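Local coordinates for protein Two-component response regulator yesN (Fusobacterium nucleatum, PDB 3LSG) that probably binds specific DNA sequences to regulate transcription within a two-component system, this chain being its C-terminal AraC-type helix-turn-helix domain, at residues Lys4-Gln8 with Met39-Phe44; Ile7-Ile11 with Leu25-Leu29; Ile11-Asp17 with Tyr51-Arg56; Leu63-Leu69 with Lys99-Glu103. All coordinates share one frame; numbering follows the deposited sequence.

Contact 1 of 4, residues Lys4-Gln8 with Met39-Phe44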
loop_
_atom_site.group_PDB
_atom_site.type_symbol
_atom_site.label_atom_id
_atom_site.label_comp_id
_atom_site.label_asym_id
_atom_site.label_seq_id
_atom_site.Cartn_x
_atom_site.Cartn_y
_atom_site.Cartn_z
ATOM N N LYS A 4 -2.540 6.698 -22.563
ATOM C CA LYS A 4 -1.406 6.632 -21.652
ATOM C C LYS A 4 -1.170 8.001 -21.014
ATOM O O LYS A 4 -0.856 8.099 -19.832
ATOM C CB LYS A 4 -0.151 6.141 -22.378
ATOM C CG LYS A 4 1.041 5.908 -21.465
ATOM C CD LYS A 4 2.176 5.226 -22.199
ATOM C CE LYS A 4 3.408 5.125 -21.325
ATOM N NZ LYS A 4 4.483 4.334 -21.980
ATOM N N GLU A 5 -1.348 9.062 -21.797
ATOM C CA GLU A 5 -1.108 10.415 -21.310
ATOM C C GLU A 5 -2.211 10.874 -20.355
ATOM O O GLU A 5 -1.960 11.620 -19.404
ATOM C CB GLU A 5 -0.947 11.377 -22.489
ATOM C CG GLU A 5 0.190 10.982 -23.431
ATOM C CD GLU A 5 0.123 11.681 -24.781
ATOM O OE1 GLU A 5 -0.438 12.796 -24.857
ATOM O OE2 GLU A 5 0.640 11.110 -25.767
ATOM N N LEU A 6 -3.431 10.411 -20.601
ATOM C CA LEU A 6 -4.534 10.638 -19.680
ATOM C C LEU A 6 -4.206 10.041 -18.316
ATOM O O LEU A 6 -4.342 10.705 -17.285
ATOM C CB LEU A 6 -5.822 10.004 -20.228
ATOM C CG LEU A 6 -7.038 10.919 -20.334
ATOM C CD1 LEU A 6 -6.729 12.162 -21.167
ATOM C CD2 LEU A 6 -8.215 10.156 -20.923
ATOM N N ILE A 7 -3.793 8.777 -18.318
ATOM C CA ILE A 7 -3.389 8.081 -17.097
ATOM C C ILE A 7 -2.232 8.790 -16.400
ATOM O O ILE A 7 -2.237 8.956 -15.182
ATOM C CB ILE A 7 -3.010 6.608 -17.383
ATOM C CG1 ILE A 7 -4.274 5.782 -17.627
ATOM C CG2 ILE A 7 -2.228 6.018 -16.210
ATOM C CD1 ILE A 7 -4.045 4.514 -18.422
ATOM N N GLN A 8 -1.243 9.215 -17.174
ATOM C CA GLN A 8 -0.121 9.971 -16.620
ATOM C C GLN A 8 -0.569 11.233 -15.916
ATOM O O GLN A 8 -0.086 11.548 -14.832
ATOM C CB GLN A 8 0.898 10.302 -17.718
ATOM C CG GLN A 8 1.746 9.106 -18.113
ATOM C CD GLN A 8 2.549 9.343 -19.374
ATOM O OE1 GLN A 8 2.285 10.278 -20.124
ATOM N NE2 GLN A 8 3.532 8.480 -19.621
HETATM N N MSE A 39 -3.835 -3.695 -18.168
HETATM C CA MSE A 39 -3.580 -2.738 -19.232
HETATM C C MSE A 39 -2.478 -1.756 -18.833
HETATM O O MSE A 39 -1.640 -1.385 -19.660
HETATM C CB MSE A 39 -4.857 -2.011 -19.645
HETATM C CG MSE A 39 -4.621 -0.911 -20.673
HETATM SE SE MSE A 39 -4.326 0.841 -19.834
HETATM C CE MSE A 39 -6.185 1.452 -19.891
ATOM N N PHE A 40 -2.469 -1.350 -17.567
ATOM C CA PHE A 40 -1.428 -0.445 -17.093
ATOM C C PHE A 40 -0.060 -1.075 -17.291
ATOM O O PHE A 40 0.836 -0.459 -17.863
ATOM C CB PHE A 40 -1.614 -0.073 -15.621
ATOM C CG PHE A 40 -0.682 1.011 -15.159
ATOM C CD1 PHE A 40 -1.107 2.333 -15.100
ATOM C CD2 PHE A 40 0.629 0.718 -14.815
ATOM C CE1 PHE A 40 -0.244 3.343 -14.693
ATOM C CE2 PHE A 40 1.491 1.717 -14.406
ATOM C CZ PHE A 40 1.052 3.035 -14.342
ATOM N N LYS A 41 0.094 -2.298 -16.803
ATOM C CA LYS A 41 1.364 -3.005 -16.880
ATOM C C LYS A 41 1.764 -3.222 -18.335
ATOM O O LYS A 41 2.945 -3.168 -18.680
ATOM C CB LYS A 41 1.270 -4.346 -16.158
ATOM C CG LYS A 41 2.579 -5.128 -16.080
ATOM C CD LYS A 41 2.541 -6.140 -14.927
ATOM C CE LYS A 41 3.705 -7.115 -14.985
ATOM N NZ LYS A 41 5.008 -6.400 -15.081
ATOM N N LYS A 42 0.781 -3.461 -19.192
ATOM C CA LYS A 42 1.070 -3.563 -20.616
ATOM C C LYS A 42 1.646 -2.249 -21.146
ATOM O O LYS A 42 2.691 -2.242 -21.789
ATOM C CB LYS A 42 -0.171 -3.971 -21.410
ATOM C CG LYS A 42 0.139 -4.376 -22.841
ATOM C CD LYS A 42 1.113 -5.552 -22.878
ATOM C CE LYS A 42 1.348 -6.039 -24.307
ATOM N NZ LYS A 42 2.195 -7.268 -24.370
ATOM N N ASN A 43 0.982 -1.137 -20.844
ATOM C CA ASN A 43 1.372 0.167 -21.388
ATOM C C ASN A 43 2.616 0.839 -20.790
ATOM O O ASN A 43 3.354 1.517 -21.495
ATOM C CB ASN A 43 0.202 1.144 -21.314
ATOM C CG ASN A 43 -0.887 0.825 -22.320
ATOM O OD1 ASN A 43 -1.198 -0.346 -22.580
ATOM N ND2 ASN A 43 -1.477 1.869 -22.892
ATOM N N PHE A 44 2.823 0.669 -19.492
ATOM C CA PHE A 44 3.891 1.360 -18.782
ATOM C C PHE A 44 5.078 0.447 -18.485
ATOM O O PHE A 44 6.173 0.921 -18.170
ATOM C CB PHE A 44 3.357 1.966 -17.483
ATOM C CG PHE A 44 2.466 3.152 -17.696
ATOM C CD1 PHE A 44 2.933 4.434 -17.463
ATOM C CD2 PHE A 44 1.157 2.982 -18.143
ATOM C CE1 PHE A 44 2.117 5.533 -17.664
ATOM C CE2 PHE A 44 0.330 4.076 -18.352
ATOM C CZ PHE A 44 0.810 5.357 -18.116
#
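K4 passes over the ring of F44, touching it with CG and CE, where helix 2-14 crosses the end of helix 33-44; the axes of the two segments run at 106° and approach to 11.4 Å. With CG anti to the backbone N (chi1 -174°), CB sends the chain out extended toward the aromatic side chain. K4 CG comes first, 3.4 Å from F44 CZ at the outer end of the ring; CD moves on toward the backbone oxygen of N43; CE sits over the ring face, 4.0 Å from the F44 centroid, in a CH-pi contact. The tip, K4 NZ, lies 5.0 Å from the same centroid in a cation-pi contact over the face and donates to N43 O at 3.1 Å. F40 covers the other face of F44, and Q8 CG touches F44 at the ring edge, 3.6 Å from CE1. Further in, I7 CG2 packs 3.6 Å from F44 CZ and also meets the edge of F40. I7 CD1 meets the selenium of M39, a selenomethionine, tip to tip at 3.9 Å. A branched aliphatic residue suits this place, its two arms meeting different partners. Lysine suits its partly exposed position because its methylenes cover an aromatic face while its ammonium meets a carbonyl in the last turn of a helix, where the helix dipole would probably add to the attraction.

Contact 2 of 4, residues Ile7-Ile11 with Leu25-Leu29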
loop_
_atom_site.group_PDB
_atom_site.type_symbol
_atom_site.label_atom_id
_atom_site.label_comp_id
_atom_site.label_asym_id
_atom_site.label_seq_id
_atom_site.Cartn_x
_atom_site.Cartn_y
_atom_site.Cartn_z
ATOM N N ILE A 7 -3.793 8.777 -18.318
ATOM C CA ILE A 7 -3.389 8.081 -17.097
ATOM C C ILE A 7 -2.232 8.790 -16.400
ATOM O O ILE A 7 -2.237 8.956 -15.182
ATOM C CB ILE A 7 -3.010 6.608 -17.383
ATOM C CG1 ILE A 7 -4.274 5.782 -17.627
ATOM C CG2 ILE A 7 -2.228 6.018 -16.210
ATOM C CD1 ILE A 7 -4.045 4.514 -18.422
ATOM N N GLN A 8 -1.243 9.215 -17.174
ATOM C CA GLN A 8 -0.121 9.971 -16.620
ATOM C C GLN A 8 -0.569 11.233 -15.916
ATOM O O GLN A 8 -0.086 11.548 -14.832
ATOM C CB GLN A 8 0.898 10.302 -17.718
ATOM C CG GLN A 8 1.746 9.106 -18.113
ATOM C CD GLN A 8 2.549 9.343 -19.374
ATOM O OE1 GLN A 8 2.285 10.278 -20.124
ATOM N NE2 GLN A 8 3.532 8.480 -19.621
ATOM N N ASN A 9 -1.506 11.950 -16.530
ATOM C CA ASN A 9 -1.986 13.213 -15.980
ATOM C C ASN A 9 -2.744 13.029 -14.677
ATOM O O ASN A 9 -2.565 13.786 -13.730
ATOM C CB ASN A 9 -2.895 13.934 -16.985
ATOM C CG ASN A 9 -2.129 14.520 -18.148
ATOM O OD1 ASN A 9 -0.911 14.351 -18.261
ATOM N ND2 ASN A 9 -2.842 15.214 -19.031
ATOM N N ILE A 10 -3.622 12.037 -14.647
ATOM C CA ILE A 10 -4.387 11.758 -13.445
ATOM C C ILE A 10 -3.428 11.460 -12.306
ATOM O O ILE A 10 -3.577 11.977 -11.199
ATOM C CB ILE A 10 -5.331 10.546 -13.648
ATOM C CG1 ILE A 10 -6.377 10.847 -14.718
ATOM C CG2 ILE A 10 -6.047 10.179 -12.353
ATOM C CD1 ILE A 10 -7.207 9.625 -15.044
ATOM N N ILE A 11 -2.439 10.616 -12.573
ATOM C CA ILE A 11 -1.491 10.257 -11.531
ATOM C C ILE A 11 -0.660 11.470 -11.077
ATOM O O ILE A 11 -0.396 11.635 -9.891
ATOM C CB ILE A 11 -0.574 9.101 -11.976
ATOM C CG1 ILE A 11 -1.419 7.858 -12.273
ATOM C CG2 ILE A 11 0.470 8.817 -10.901
ATOM C CD1 ILE A 11 -0.686 6.777 -13.046
ATOM N N LEU A 25 -8.277 5.283 -9.599
ATOM C CA LEU A 25 -7.915 5.462 -11.004
ATOM C C LEU A 25 -8.881 4.724 -11.940
ATOM O O LEU A 25 -9.374 5.276 -12.924
ATOM C CB LEU A 25 -6.483 4.986 -11.265
ATOM C CG LEU A 25 -5.969 5.147 -12.699
ATOM C CD1 LEU A 25 -6.136 6.601 -13.199
ATOM C CD2 LEU A 25 -4.512 4.742 -12.793
ATOM N N SER A 26 -9.162 3.472 -11.631
ATOM C CA SER A 26 -9.952 2.670 -12.552
ATOM C C SER A 26 -11.346 3.286 -12.690
ATOM O O SER A 26 -11.913 3.346 -13.789
ATOM C CB SER A 26 -9.986 1.199 -12.092
ATOM O OG SER A 26 -10.936 1.014 -11.057
ATOM N N GLU A 27 -11.873 3.789 -11.580
ATOM C CA GLU A 27 -13.191 4.431 -11.560
ATOM C C GLU A 27 -13.187 5.684 -12.423
ATOM O O GLU A 27 -14.149 5.972 -13.136
ATOM C CB GLU A 27 -13.590 4.769 -10.118
ATOM C CG GLU A 27 -14.564 5.943 -9.962
ATOM C CD GLU A 27 -13.862 7.304 -9.761
ATOM O OE1 GLU A 27 -12.765 7.380 -9.121
ATOM O OE2 GLU A 27 -14.430 8.312 -10.239
ATOM N N LYS A 28 -12.086 6.424 -12.372
ATOM C CA LYS A 28 -11.949 7.613 -13.197
ATOM C C LYS A 28 -11.921 7.249 -14.672
ATOM O O LYS A 28 -12.284 8.051 -15.517
ATOM C CB LYS A 28 -10.672 8.391 -12.833
ATOM C CG LYS A 28 -10.782 9.207 -11.564
ATOM C CD LYS A 28 -9.834 10.387 -11.588
ATOM C CE LYS A 28 -10.301 11.470 -10.629
ATOM N NZ LYS A 28 -9.570 12.746 -10.826
ATOM N N LEU A 29 -11.456 6.049 -14.986
ATOM C CA LEU A 29 -11.315 5.650 -16.385
ATOM C C LEU A 29 -12.474 4.797 -16.878
ATOM O O LEU A 29 -12.467 4.351 -18.026
ATOM C CB LEU A 29 -9.992 4.902 -16.599
ATOM C CG LEU A 29 -8.712 5.694 -16.318
ATOM C CD1 LEU A 29 -7.521 4.768 -16.193
ATOM C CD2 LEU A 29 -8.484 6.721 -17.416
#
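I10 and L25 bring their backbones nearest, 7.6 Å between CA atoms, where the middle of helix 2-14 faces residues 25-29, at the end of helix 22-28. I10 makes the most contacts on its side, and both of its arms are used. Its CG2 lies 3.7 Å from L25 CD1, and I10 CD1 reaches the same leucine methyl, which is thus held in the fork between the two isoleucine arms. L25 reaches into this fork because its CG is anti to the backbone N (chi1 -179°), which carries the CD1 branch toward helix 2-14. The end of I10 continues past L25 to L29, where I10 CD1 stands 4.0 Å from L29 CD2. The other methyl of L29 serves I7: L29 CD1 packs 3.7 Å from I7 CG1, the two side chains crossing at about a right angle. L25 divides its own branches as well, since CD2 faces away from I10 and approaches I11 CD1 at 4.3 Å, with I7 CG2 equally near. On the exposed side, K28 runs past I10 in the opposite sense and touches it through a methylene, K28 CD to I10 CG2 at 3.9 Å. A lysine fits there because its carbon chain can cover the isoleucine while its ammonium carries on outward. F20 also packs on I10 and I11, while L36 and F48 touch L25. No hydrogen bond spans the two segments, so branched aliphatic shapes and the burial of their methyls hold these helices together.

Contact 3 of 4, residues Ile11-Asp17 with Tyr51-Arg56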
loop_
_atom_site.group_PDB
_atom_site.type_symbol
_atom_site.label_atom_id
_atom_site.label_comp_id
_atom_site.label_asym_id
_atom_site.label_seq_id
_atom_site.Cartn_x
_atom_site.Cartn_y
_atom_site.Cartn_z
ATOM N N ILE A 11 -2.439 10.616 -12.573
ATOM C CA ILE A 11 -1.491 10.257 -11.531
ATOM C C ILE A 11 -0.660 11.470 -11.077
ATOM O O ILE A 11 -0.396 11.635 -9.891
ATOM C CB ILE A 11 -0.574 9.101 -11.976
ATOM C CG1 ILE A 11 -1.419 7.858 -12.273
ATOM C CG2 ILE A 11 0.470 8.817 -10.901
ATOM C CD1 ILE A 11 -0.686 6.777 -13.046
ATOM N N GLU A 12 -0.282 12.333 -12.013
ATOM C CA GLU A 12 0.496 13.516 -11.658
ATOM C C GLU A 12 -0.291 14.439 -10.725
ATOM O O GLU A 12 0.261 15.056 -9.800
ATOM C CB GLU A 12 0.931 14.264 -12.914
ATOM C CG GLU A 12 1.564 15.615 -12.631
ATOM C CD GLU A 12 2.776 15.530 -11.711
ATOM O OE1 GLU A 12 3.487 14.504 -11.744
ATOM O OE2 GLU A 12 3.027 16.501 -10.963
ATOM N N GLU A 13 -1.592 14.515 -10.972
ATOM C CA GLU A 13 -2.484 15.359 -10.201
ATOM C C GLU A 13 -2.799 14.715 -8.858
ATOM O O GLU A 13 -3.039 15.406 -7.871
ATOM C CB GLU A 13 -3.778 15.574 -10.996
ATOM C CG GLU A 13 -4.493 16.874 -10.702
ATOM C CD GLU A 13 -5.558 16.723 -9.637
ATOM O OE1 GLU A 13 -6.470 15.887 -9.826
ATOM O OE2 GLU A 13 -5.489 17.446 -8.620
ATOM N N SER A 14 -2.767 13.387 -8.812
ATOM C CA SER A 14 -3.349 12.671 -7.682
ATOM C C SER A 14 -2.371 12.022 -6.716
ATOM O O SER A 14 -2.771 11.603 -5.619
ATOM C CB SER A 14 -4.335 11.595 -8.183
ATOM O OG SER A 14 -5.339 12.150 -9.015
ATOM N N TYR A 15 -1.101 11.908 -7.096
ATOM C CA TYR A 15 -0.190 11.075 -6.296
ATOM C C TYR A 15 0.047 11.618 -4.891
ATOM O O TYR A 15 0.410 10.867 -3.994
ATOM C CB TYR A 15 1.138 10.817 -7.023
ATOM C CG TYR A 15 2.074 12.006 -7.057
ATOM C CD1 TYR A 15 3.044 12.174 -6.073
ATOM C CD2 TYR A 15 2.010 12.942 -8.087
ATOM C CE1 TYR A 15 3.914 13.249 -6.099
ATOM C CE2 TYR A 15 2.879 14.030 -8.121
ATOM C CZ TYR A 15 3.825 14.175 -7.121
ATOM O OH TYR A 15 4.690 15.243 -7.138
ATOM N N THR A 16 -0.180 12.912 -4.686
ATOM C CA THR A 16 -0.006 13.501 -3.354
ATOM C C THR A 16 -1.187 13.189 -2.434
ATOM O O THR A 16 -1.159 13.524 -1.249
ATOM C CB THR A 16 0.169 15.041 -3.405
ATOM O OG1 THR A 16 -0.999 15.634 -3.980
ATOM C CG2 THR A 16 1.379 15.426 -4.229
ATOM N N ASP A 17 -2.228 12.566 -2.989
ATOM C CA ASP A 17 -3.415 12.168 -2.218
ATOM C C ASP A 17 -3.231 10.766 -1.641
ATOM O O ASP A 17 -3.111 9.790 -2.379
ATOM C CB ASP A 17 -4.661 12.204 -3.112
ATOM C CG ASP A 17 -5.952 11.857 -2.361
ATOM O OD1 ASP A 17 -5.926 11.564 -1.144
ATOM O OD2 ASP A 17 -7.014 11.871 -3.008
ATOM N N TYR A 51 4.598 2.258 -10.270
ATOM C CA TYR A 51 4.654 3.552 -10.930
ATOM C C TYR A 51 4.244 4.645 -9.945
ATOM O O TYR A 51 4.851 5.717 -9.888
ATOM C CB TYR A 51 3.748 3.560 -12.163
ATOM C CG TYR A 51 3.805 4.843 -12.973
ATOM C CD1 TYR A 51 4.617 4.944 -14.093
ATOM C CD2 TYR A 51 3.032 5.937 -12.623
ATOM C CE1 TYR A 51 4.657 6.115 -14.847
ATOM C CE2 TYR A 51 3.067 7.107 -13.352
ATOM C CZ TYR A 51 3.877 7.190 -14.469
ATOM O OH TYR A 51 3.910 8.354 -15.195
ATOM N N LEU A 52 3.204 4.375 -9.167
ATOM C CA LEU A 52 2.733 5.361 -8.208
ATOM C C LEU A 52 3.807 5.589 -7.134
ATOM O O LEU A 52 4.117 6.721 -6.788
ATOM C CB LEU A 52 1.419 4.910 -7.568
ATOM C CG LEU A 52 0.922 5.792 -6.414
ATOM C CD1 LEU A 52 0.775 7.267 -6.806
ATOM C CD2 LEU A 52 -0.395 5.244 -5.838
ATOM N N LEU A 53 4.378 4.501 -6.633
ATOM C CA LEU A 53 5.461 4.589 -5.664
ATOM C C LEU A 53 6.625 5.420 -6.220
ATOM O O LEU A 53 7.135 6.314 -5.556
ATOM C CB LEU A 53 5.926 3.189 -5.254
ATOM C CG LEU A 53 7.131 3.205 -4.309
ATOM C CD1 LEU A 53 6.743 3.915 -3.002
ATOM C CD2 LEU A 53 7.621 1.794 -4.025
ATOM N N GLN A 54 7.008 5.159 -7.464
ATOM C CA GLN A 54 8.108 5.916 -8.068
ATOM C C GLN A 54 7.846 7.424 -8.129
ATOM O O GLN A 54 8.731 8.215 -7.844
ATOM C CB GLN A 54 8.423 5.402 -9.468
ATOM C CG GLN A 54 9.389 6.280 -10.216
ATOM C CD GLN A 54 9.777 5.687 -11.545
ATOM O OE1 GLN A 54 9.156 4.732 -12.007
ATOM N NE2 GLN A 54 10.817 6.238 -12.164
ATOM N N LYS A 55 6.635 7.827 -8.503
ATOM C CA LYS A 55 6.319 9.254 -8.521
ATOM C C LYS A 55 6.470 9.886 -7.132
ATOM O O LYS A 55 6.994 10.992 -6.988
ATOM C CB LYS A 55 4.916 9.492 -9.082
ATOM C CG LYS A 55 4.784 9.069 -10.535
ATOM C CD LYS A 55 5.220 10.177 -11.478
ATOM C CE LYS A 55 4.241 11.342 -11.385
ATOM N NZ LYS A 55 4.311 12.246 -12.566
ATOM N N ARG A 56 6.000 9.183 -6.113
ATOM C CA ARG A 56 6.101 9.662 -4.743
ATOM C C ARG A 56 7.546 9.729 -4.217
ATOM O O ARG A 56 7.910 10.691 -3.542
ATOM C CB ARG A 56 5.232 8.799 -3.826
ATOM C CG ARG A 56 3.749 8.859 -4.208
ATOM C CD ARG A 56 2.890 7.926 -3.366
ATOM N NE ARG A 56 1.503 8.405 -3.334
ATOM C CZ ARG A 56 0.467 7.664 -2.957
ATOM N NH1 ARG A 56 0.643 6.399 -2.584
ATOM N NH2 ARG A 56 -0.743 8.193 -2.949
#
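Y15 and R56 slide past each other in opposite directions, ring and guanidinium planes 54° apart, with R56 CG at the ring edge, 3.9 Å from Y15 CD1. Y15 CG stands between the backbone N and the carbonyl carbon (chi1 74°), one ring face toward K55 CB and the other covered by T16 CG2. R56, extended from CG to NE, turns side-on to the backbone oxygen of Y15: NE donates to Y15 O at 2.8 Å in the carbonyl plane, NH2 at 3.1 Å from above it. Two nitrogens on one oxygen fix the guanidinium, and L52 CD2 lies over its face. Arginine suits this place, its long extended chain reaching a carbonyl in the turn S14-D17. L52 CD1 packs on Y15 CB at 3.6 Å. K55, bent at chi2 and chi3, crosses E12 at about a right angle in a salt bridge whose modelled length is doubtfully short. I11 CD1 lies obliquely to the Y51 ring, 3.8 Å from CE2. F20 packs on I11, S14 and L52, and Y51 meets F40 and F44 edge-to-face, so the first part of helix 48-66 packs against both helix 2-14 and helix 33-44.

Contact 4 of 4, residues Leu63-Leu69 with Lys99-Glu103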
loop_
_atom_site.group_PDB
_atom_site.type_symbol
_atom_site.label_atom_id
_atom_site.label_comp_id
_atom_site.label_asym_id
_atom_site.label_seq_id
_atom_site.Cartn_x
_atom_site.Cartn_y
_atom_site.Cartn_z
ATOM N N LEU A 63 12.040 17.091 -2.427
ATOM C CA LEU A 63 11.821 17.849 -1.197
ATOM C C LEU A 63 12.979 17.725 -0.200
ATOM O O LEU A 63 13.365 18.701 0.453
ATOM C CB LEU A 63 10.517 17.398 -0.542
ATOM C CG LEU A 63 9.249 17.682 -1.348
ATOM C CD1 LEU A 63 8.055 17.019 -0.690
ATOM C CD2 LEU A 63 9.002 19.177 -1.474
ATOM N N LEU A 64 13.524 16.522 -0.064
ATOM C CA LEU A 64 14.671 16.321 0.817
ATOM C C LEU A 64 15.864 17.198 0.444
ATOM O O LEU A 64 16.535 17.725 1.312
ATOM C CB LEU A 64 15.115 14.875 0.787
ATOM C CG LEU A 64 14.159 13.928 1.489
ATOM C CD1 LEU A 64 14.493 12.516 1.100
ATOM C CD2 LEU A 64 14.273 14.126 3.004
ATOM N N LEU A 65 16.114 17.350 -0.849
ATOM C CA LEU A 65 17.286 18.076 -1.321
ATOM C C LEU A 65 17.056 19.579 -1.426
ATOM O O LEU A 65 18.011 20.354 -1.440
ATOM C CB LEU A 65 17.745 17.524 -2.676
ATOM C CG LEU A 65 18.236 16.075 -2.668
ATOM C CD1 LEU A 65 18.558 15.608 -4.081
ATOM C CD2 LEU A 65 19.455 15.912 -1.770
ATOM N N THR A 66 15.798 20.002 -1.491
ATOM C CA THR A 66 15.526 21.412 -1.745
ATOM C C THR A 66 14.876 22.138 -0.572
ATOM O O THR A 66 14.718 23.356 -0.615
ATOM C CB THR A 66 14.664 21.610 -3.002
ATOM O OG1 THR A 66 13.451 20.864 -2.871
ATOM C CG2 THR A 66 15.416 21.137 -4.248
ATOM N N THR A 67 14.500 21.401 0.468
ATOM C CA THR A 67 13.836 22.014 1.617
ATOM C C THR A 67 14.402 21.520 2.939
ATOM O O THR A 67 15.260 20.636 2.973
ATOM C CB THR A 67 12.326 21.708 1.639
ATOM O OG1 THR A 67 12.115 20.371 2.111
ATOM C CG2 THR A 67 11.703 21.865 0.254
ATOM N N GLU A 68 13.884 22.089 4.026
ATOM C CA GLU A 68 14.228 21.678 5.383
ATOM C C GLU A 68 13.047 20.978 6.051
ATOM O O GLU A 68 13.029 20.792 7.268
ATOM C CB GLU A 68 14.645 22.897 6.215
ATOM C CG GLU A 68 15.863 23.626 5.666
ATOM C CD GLU A 68 17.089 22.732 5.614
ATOM O OE1 GLU A 68 17.357 22.035 6.619
ATOM O OE2 GLU A 68 17.779 22.726 4.568
ATOM N N LEU A 69 12.066 20.585 5.245
ATOM C CA LEU A 69 10.907 19.853 5.751
ATOM C C LEU A 69 11.304 18.602 6.541
ATOM O O LEU A 69 12.231 17.887 6.160
ATOM C CB LEU A 69 9.987 19.452 4.591
ATOM C CG LEU A 69 9.343 20.584 3.797
ATOM C CD1 LEU A 69 8.670 20.006 2.572
ATOM C CD2 LEU A 69 8.348 21.367 4.665
ATOM N N LYS A 99 16.685 10.747 6.140
ATOM C CA LYS A 99 17.698 11.520 6.849
ATOM C C LYS A 99 19.043 11.285 6.196
ATOM O O LYS A 99 19.790 12.230 5.927
ATOM C CB LYS A 99 17.767 11.095 8.321
ATOM C CG LYS A 99 18.336 12.138 9.268
ATOM C CD LYS A 99 19.648 12.726 8.779
ATOM C CE LYS A 99 19.445 14.112 8.153
ATOM N NZ LYS A 99 20.712 14.695 7.615
ATOM N N GLN A 100 19.373 10.020 5.949
ATOM C CA GLN A 100 20.704 9.699 5.420
ATOM C C GLN A 100 20.846 10.320 4.032
ATOM O O GLN A 100 21.935 10.729 3.615
ATOM C CB GLN A 100 20.919 8.172 5.360
ATOM C CG GLN A 100 21.076 7.519 6.737
ATOM C CD GLN A 100 20.945 5.977 6.721
ATOM O OE1 GLN A 100 20.420 5.390 5.782
ATOM N NE2 GLN A 100 21.427 5.335 7.774
ATOM N N TYR A 101 19.727 10.407 3.327
ATOM C CA TYR A 101 19.733 10.953 1.976
ATOM C C TYR A 101 20.187 12.416 1.978
ATOM O O TYR A 101 20.751 12.904 0.997
ATOM C CB TYR A 101 18.336 10.837 1.352
ATOM C CG TYR A 101 18.377 10.887 -0.143
ATOM C CD1 TYR A 101 18.607 9.726 -0.888
ATOM C CD2 TYR A 101 18.219 12.086 -0.823
ATOM C CE1 TYR A 101 18.664 9.759 -2.266
ATOM C CE2 TYR A 101 18.281 12.135 -2.211
ATOM C CZ TYR A 101 18.502 10.964 -2.926
ATOM O OH TYR A 101 18.558 10.987 -4.301
ATOM N N ARG A 102 19.942 13.106 3.086
ATOM C CA ARG A 102 20.372 14.495 3.246
ATOM C C ARG A 102 21.820 14.624 3.713
ATOM O O ARG A 102 22.350 15.722 3.790
ATOM C CB ARG A 102 19.471 15.212 4.257
ATOM C CG ARG A 102 18.094 15.509 3.743
ATOM C CD ARG A 102 17.156 16.007 4.834
ATOM N NE ARG A 102 16.276 17.050 4.303
ATOM C CZ ARG A 102 15.055 17.317 4.755
ATOM N NH1 ARG A 102 14.536 16.616 5.753
ATOM N NH2 ARG A 102 14.346 18.281 4.194
ATOM N N GLU A 103 22.461 13.513 4.047
ATOM C CA GLU A 103 23.810 13.568 4.615
ATOM C C GLU A 103 24.901 13.776 3.561
ATOM O O GLU A 103 24.642 13.714 2.361
ATOM C CB GLU A 103 24.091 12.318 5.456
ATOM C CG GLU A 103 23.270 12.284 6.742
ATOM C CD GLU A 103 23.334 10.957 7.464
ATOM O OE1 GLU A 103 23.947 10.011 6.934
ATOM O OE2 GLU A 103 22.767 10.856 8.569
ATOM O OXT GLU A 103 26.070 14.028 3.880
#
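R102 carries the polar part of this contact, its guanidinium binding three backbone carbonyls where the chain leaves helix 48-66. Its two terminal nitrogens approach L69 O end-on: NH1 donates to L69 O at 2.7 Å, and NH2 to the same oxygen at 2.9 Å, using a lone pair in the carbonyl plane. R102 NH2 is shared with T67 O at 2.8 Å, from above the plane of the T67 carbonyl. R102 NE donates to L64 O at 3.1 Å, and a bend at chi3 (142°) turns the flat group toward all three oxygens. Arginine suits the place because its several N-H groups can serve three oxygens at once, L69 O in the guanidinium plane and the others tilted from it.

The turn itself is held by T67, whose OG1 donates to L63 O and accepts from L69 N at 3.1 Å, making an ST turn.

Apolar packing completes the contact. L64 CD2 lies over one guanidinium face, 3.7 Å from R102 CZ. L65 meets Y101 at the ring edge, L65 CD1 being 4.0 Å from Y101 CE2. F90 meets the Y101 ring edge-to-face and Y94 also touches it, while I74 packs on L64 and L69. An arginine near the end of this chain thus ties the last short helix to the exit of the long helix, within the helix-turn-helix domain of the AraC family.

In the fold
From the N terminus, helix 2-14 supplies one side of three contacts in succession. Contacts 1 and 2 start from the same part of it and share I7 and Q8: contact 2 closes the shorter loop, at 25-29, and contact 1 the wider one, at 39-44. Contact 3 starts further along helix 2-14 and closes at 51-56, so it crosses both, and F40 and Y51 join contacts 1 and 3 directly. Together they bind helices 2-14, 22-28, 33-44 and the start of 48-66 into one body. Contact 4 follows in series, its centre about 31 Å from that of contact 1, closing the C-terminal part onto the far end of helix 48-66, which links both halves.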